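Local atomic coordinates of nucleoside hydrolase, putative (Trypanosoma brucei, PDB entry 3FZ0), a protein that is a nucleoside hydrolase family protein that binds a calcium ion in an alpha/beta fold built round a large mixed sheet. Residues 204-215 with 337-348. The protein carries 2 engineered substitutions. Residues are numbered along the deposited sequence; the frame is centred on the assembly and turned at random.
Sequences QLVNWEVTVNSP and CNVITKVDNEMF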
loop_
_atom_site.group_PDB
_atom_site.type_symbol
_atom_site.label_atom_id
_atom_site.label_comp_id
_atom_site.label_asym_id
_atom_site.label_seq_id
_atom_site.Cartn_x
_atom_site.Cartn_y
_atom_site.Cartn_z
ATOM N N GLN B 204 23.249 8.145 11.055
ATOM C CA GLN B 204 23.390 7.142 12.125
ATOM C C GLN B 204 22.027 6.830 12.724
ATOM O O GLN B 204 21.357 7.719 13.283
ATOM C CB GLN B 204 24.329 7.633 13.227
ATOM C CG GLN B 204 25.661 8.169 12.704
ATOM C CD GLN B 204 26.514 7.102 12.071
ATOM O OE1 GLN B 204 26.902 6.146 12.739
ATOM N NE2 GLN B 204 26.806 7.243 10.766
ATOM N N LEU B 205 21.607 5.575 12.602
ATOM C CA LEU B 205 20.271 5.180 13.046
ATOM C C LEU B 205 20.327 4.584 14.444
ATOM O O LEU B 205 20.648 3.401 14.627
ATOM C CB LEU B 205 19.622 4.207 12.046
ATOM C CG LEU B 205 18.156 3.808 12.255
ATOM C CD1 LEU B 205 17.091 4.813 11.723
ATOM C CD2 LEU B 205 17.911 2.388 11.664
ATOM N N VAL B 206 20.018 5.393 15.444
ATOM C CA VAL B 206 19.945 4.879 16.805
ATOM C C VAL B 206 18.524 4.330 17.029
ATOM O O VAL B 206 17.566 5.070 17.344
ATOM C CB VAL B 206 20.400 5.920 17.811
ATOM C CG1 VAL B 206 20.422 5.335 19.256
ATOM C CG2 VAL B 206 21.800 6.472 17.376
ATOM N N ASN B 207 18.408 3.020 16.817
ATOM C CA ASN B 207 17.119 2.349 16.750
ATOM C C ASN B 207 16.705 1.834 18.109
ATOM O O ASN B 207 17.515 1.777 19.048
ATOM C CB ASN B 207 17.168 1.183 15.752
ATOM C CG ASN B 207 18.365 0.292 15.971
ATOM O OD1 ASN B 207 18.344 -0.617 16.799
ATOM N ND2 ASN B 207 19.448 0.582 15.262
ATOM N N TRP B 208 15.447 1.415 18.185
ATOM C CA TRP B 208 14.846 0.920 19.414
ATOM C C TRP B 208 15.647 -0.204 20.105
ATOM O O TRP B 208 15.971 -0.087 21.302
ATOM C CB TRP B 208 13.405 0.479 19.126
ATOM C CG TRP B 208 12.697 -0.242 20.247
ATOM C CD1 TRP B 208 12.244 -1.532 20.218
ATOM C CD2 TRP B 208 12.331 0.285 21.526
ATOM N NE1 TRP B 208 11.623 -1.830 21.377
ATOM C CE2 TRP B 208 11.653 -0.745 22.212
ATOM C CE3 TRP B 208 12.524 1.518 22.172
ATOM C CZ2 TRP B 208 11.167 -0.592 23.550
ATOM C CZ3 TRP B 208 12.024 1.685 23.494
ATOM C CH2 TRP B 208 11.363 0.632 24.164
ATOM N N GLU B 209 15.971 -1.265 19.371
ATOM C CA GLU B 209 16.605 -2.455 19.971
ATOM C C GLU B 209 17.987 -2.158 20.531
ATOM O O GLU B 209 18.333 -2.619 21.588
ATOM C CB GLU B 209 16.671 -3.638 18.997
ATOM C CG GLU B 209 15.290 -4.173 18.560
ATOM C CD GLU B 209 14.725 -3.477 17.309
ATOM O OE1 GLU B 209 15.134 -2.336 17.030
ATOM O OE2 GLU B 209 13.873 -4.069 16.599
ATOM N N VAL B 210 18.768 -1.329 19.870
ATOM C CA VAL B 210 20.054 -0.998 20.450
ATOM C C VAL B 210 19.896 -0.168 21.727
ATOM O O VAL B 210 20.736 -0.278 22.622
ATOM C CB VAL B 210 21.026 -0.347 19.430
ATOM C CG1 VAL B 210 20.673 1.113 19.168
ATOM C CG2 VAL B 210 22.431 -0.485 19.926
ATOM N N THR B 211 18.829 0.620 21.841
ATOM C CA THR B 211 18.613 1.376 23.093
ATOM C C THR B 211 18.079 0.467 24.196
ATOM O O THR B 211 18.468 0.603 25.353
ATOM C CB THR B 211 17.789 2.670 22.915
ATOM O OG1 THR B 211 16.426 2.337 22.642
ATOM C CG2 THR B 211 18.373 3.546 21.755
ATOM N N VAL B 212 17.230 -0.497 23.841
ATOM C CA VAL B 212 16.782 -1.480 24.814
ATOM C C VAL B 212 17.993 -2.241 25.412
ATOM O O VAL B 212 17.998 -2.618 26.611
ATOM C CB VAL B 212 15.782 -2.477 24.185
ATOM C CG1 VAL B 212 15.464 -3.674 25.170
ATOM C CG2 VAL B 212 14.512 -1.744 23.774
ATOM N N ASN B 213 19.000 -2.457 24.558
ATOM C CA ASN B 213 20.218 -3.167 24.915
ATOM C C ASN B 213 21.188 -2.361 25.768
ATOM O O ASN B 213 22.173 -2.896 26.273
ATOM C CB ASN B 213 20.951 -3.600 23.658
ATOM C CG ASN B 213 22.066 -4.585 23.961
ATOM O OD1 ASN B 213 23.251 -4.309 23.723
ATOM N ND2 ASN B 213 21.693 -5.722 24.535
ATOM N N SER B 214 20.923 -1.061 25.895
ATOM C CA SER B 214 21.755 -0.169 26.717
ATOM C C SER B 214 20.888 0.671 27.673
ATOM O O SER B 214 20.773 1.888 27.511
ATOM C CB SER B 214 22.585 0.749 25.817
ATOM O OG SER B 214 23.455 1.507 26.600
ATOM N N PRO B 215 20.251 0.011 28.650
ATOM C CA PRO B 215 19.341 0.725 29.543
ATOM C C PRO B 215 20.020 1.113 30.837
ATOM O O PRO B 215 21.186 0.782 31.075
ATOM C CB PRO B 215 18.302 -0.349 29.867
ATOM C CG PRO B 215 19.084 -1.666 29.817
ATOM C CD PRO B 215 20.319 -1.432 28.976
ATOM N N CYS B 337 23.031 4.522 5.324
ATOM C CA CYS B 337 22.679 4.495 6.740
ATOM C C CYS B 337 23.526 3.529 7.573
ATOM O O CYS B 337 23.729 2.382 7.184
ATOM C CB CYS B 337 21.206 4.164 6.868
ATOM S SG CYS B 337 20.604 3.962 8.556
ATOM N N ASN B 338 24.034 4.011 8.702
ATOM C CA ASN B 338 24.775 3.180 9.647
ATOM C C ASN B 338 23.842 2.738 10.764
ATOM O O ASN B 338 23.414 3.546 11.577
ATOM C CB ASN B 338 25.984 3.929 10.197
ATOM C CG ASN B 338 26.999 3.009 10.894
ATOM O OD1 ASN B 338 27.182 1.848 10.514
ATOM N ND2 ASN B 338 27.665 3.541 11.923
ATOM N N VAL B 339 23.485 1.462 10.753
ATOM C CA VAL B 339 22.546 0.894 11.722
ATOM C C VAL B 339 23.373 0.536 12.945
ATOM O O VAL B 339 24.216 -0.361 12.857
ATOM C CB VAL B 339 21.825 -0.363 11.137
ATOM C CG1 VAL B 339 20.895 -0.975 12.151
ATOM C CG2 VAL B 339 21.071 0.031 9.854
ATOM N N ILE B 340 23.169 1.264 14.049
ATOM C CA ILE B 340 23.911 1.032 15.285
ATOM C C ILE B 340 23.335 -0.219 15.984
ATOM O O ILE B 340 22.133 -0.260 16.269
ATOM C CB ILE B 340 23.802 2.242 16.244
ATOM C CG1 ILE B 340 24.031 3.589 15.513
ATOM C CG2 ILE B 340 24.704 2.050 17.451
ATOM C CD1 ILE B 340 25.402 3.777 14.853
ATOM N N THR B 341 24.177 -1.216 16.277
ATOM C CA THR B 341 23.674 -2.476 16.836
ATOM C C THR B 341 24.152 -2.789 18.246
ATOM O O THR B 341 23.541 -3.608 18.922
ATOM C CB THR B 341 23.910 -3.689 15.919
ATOM O OG1 THR B 341 25.308 -3.840 15.685
ATOM C CG2 THR B 341 23.161 -3.512 14.546
ATOM N N LYS B 342 25.244 -2.152 18.666
ATOM C CA LYS B 342 25.690 -2.170 20.053
ATOM C C LYS B 342 26.345 -0.871 20.535
ATOM O O LYS B 342 27.276 -0.362 19.905
ATOM C CB LYS B 342 26.619 -3.347 20.364
ATOM C CG LYS B 342 26.773 -3.490 21.873
ATOM C CD LYS B 342 27.264 -4.822 22.290
ATOM C CE LYS B 342 27.391 -4.924 23.854
ATOM N NZ LYS B 342 26.062 -5.020 24.559
ATOM N N VAL B 343 25.844 -0.379 21.666
ATOM C CA VAL B 343 26.387 0.771 22.372
ATOM C C VAL B 343 27.012 0.355 23.696
ATOM O O VAL B 343 26.493 -0.528 24.395
ATOM C CB VAL B 343 25.317 1.853 22.586
ATOM C CG1 VAL B 343 25.765 2.912 23.589
ATOM C CG2 VAL B 343 24.998 2.532 21.235
ATOM N N ASP B 344 28.132 1.004 24.031
ATOM C CA ASP B 344 28.904 0.734 25.253
ATOM C C ASP B 344 28.071 1.169 26.453
ATOM O O ASP B 344 27.924 2.365 26.693
ATOM C CB ASP B 344 30.205 1.518 25.190
ATOM C CG ASP B 344 31.165 1.167 26.300
ATOM O OD1 ASP B 344 30.747 0.906 27.455
ATOM O OD2 ASP B 344 32.384 1.176 26.018
ATOM N N ASN B 345 27.497 0.202 27.170
ATOM C CA ASN B 345 26.644 0.499 28.348
ATOM C C ASN B 345 27.389 1.262 29.456
ATOM O O ASN B 345 26.883 2.209 30.020
ATOM C CB ASN B 345 25.989 -0.758 28.949
ATOM C CG ASN B 345 24.883 -0.405 29.926
ATOM O OD1 ASN B 345 23.951 0.341 29.570
ATOM N ND2 ASN B 345 24.997 -0.880 31.171
ATOM N N GLU B 346 28.605 0.819 29.727
ATOM C CA GLU B 346 29.492 1.446 30.685
ATOM C C GLU B 346 29.686 2.963 30.397
ATOM O O GLU B 346 29.542 3.776 31.305
ATOM C CB GLU B 346 30.808 0.672 30.700
ATOM C CG GLU B 346 31.699 0.928 31.906
ATOM C CD GLU B 346 32.531 -0.325 32.296
ATOM O OE1 GLU B 346 32.207 -1.456 31.807
ATOM O OE2 GLU B 346 33.493 -0.178 33.119
ATOM N N MET B 347 29.950 3.330 29.131
ATOM C CA MET B 347 30.120 4.741 28.761
ATOM C C MET B 347 28.818 5.509 28.907
ATOM O O MET B 347 28.838 6.690 29.276
ATOM C CB MET B 347 30.621 4.901 27.335
ATOM C CG MET B 347 32.107 4.886 27.177
ATOM S SD MET B 347 32.614 5.307 25.493
ATOM C CE MET B 347 31.730 6.803 25.240
ATOM N N PHE B 348 27.700 4.841 28.605
ATOM C CA PHE B 348 26.372 5.404 28.808
ATOM C C PHE B 348 26.040 5.753 30.288
ATOM O O PHE B 348 25.604 6.858 30.587
ATOM C CB PHE B 348 25.319 4.460 28.239
ATOM C CG PHE B 348 23.904 4.949 28.410
ATOM C CD1 PHE B 348 23.499 6.151 27.841
ATOM C CD2 PHE B 348 22.977 4.193 29.124
ATOM C CE1 PHE B 348 22.184 6.596 27.959
ATOM C CE2 PHE B 348 21.648 4.627 29.279
ATOM C CZ PHE B 348 21.243 5.825 28.699
HETATM O O HOH W 1 23.463 -1.528 23.049
HETATM O O HOH W 2 25.276 -2.530 25.564
#
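Gln-204 and Leu-205 pair with Asn-338 and Val-339 as parallel neighbours in the central mixed sheet of the nucleoside hydrolase fold. Strand 203-206 stops early, and helix 208-212 then runs alongside the rest of strand 337-343. Leu-205 N donates to Asn-338 O (2.9 Å). The return bond, Ile-340 N to Leu-205 O, is long and weak. On the sheet face of Gln-204 and Asn-338, the Gln-204 chain bends at chi2 (-66°) and brings its amide back over its neighbour. Asn-338 ND2 gives OE1 a nearly straight hydrogen bond of 2.8 Å, in the plane of its own amide. The two amide planes are turned 53° apart. Asn-338 OD1 is held by Ser-299 of the next strand.

Asn-207 takes over where the pairing ends. Its ND2 donates to Ile-340 O (3.0 Å), while its OD1 caps the helix by accepting from Val-210 N. Val-210 then packs against the strand edge, with CG2 3.3 Å from Thr-341 C and also against Val-343 CG2. Beyond it, Lys-342 NZ reaches a lone pair of Asn-213 OD1 in the carbonyl plane (3.0 Å). Water 1 links Val-210 O to Val-343 N. Water 2 takes a bond from Lys-342 NZ and lies within hydrogen-bonding distance of Asn-213 O and Val-343 O. At the far end, the Phe-348 ring packs beside Ser-214, with CE2 3.4 Å from Ser-214 O.

Asn-207 thus couples the helix start to the strand through both ends of one amide. Farther along, side chains and waters replace direct backbone pairing.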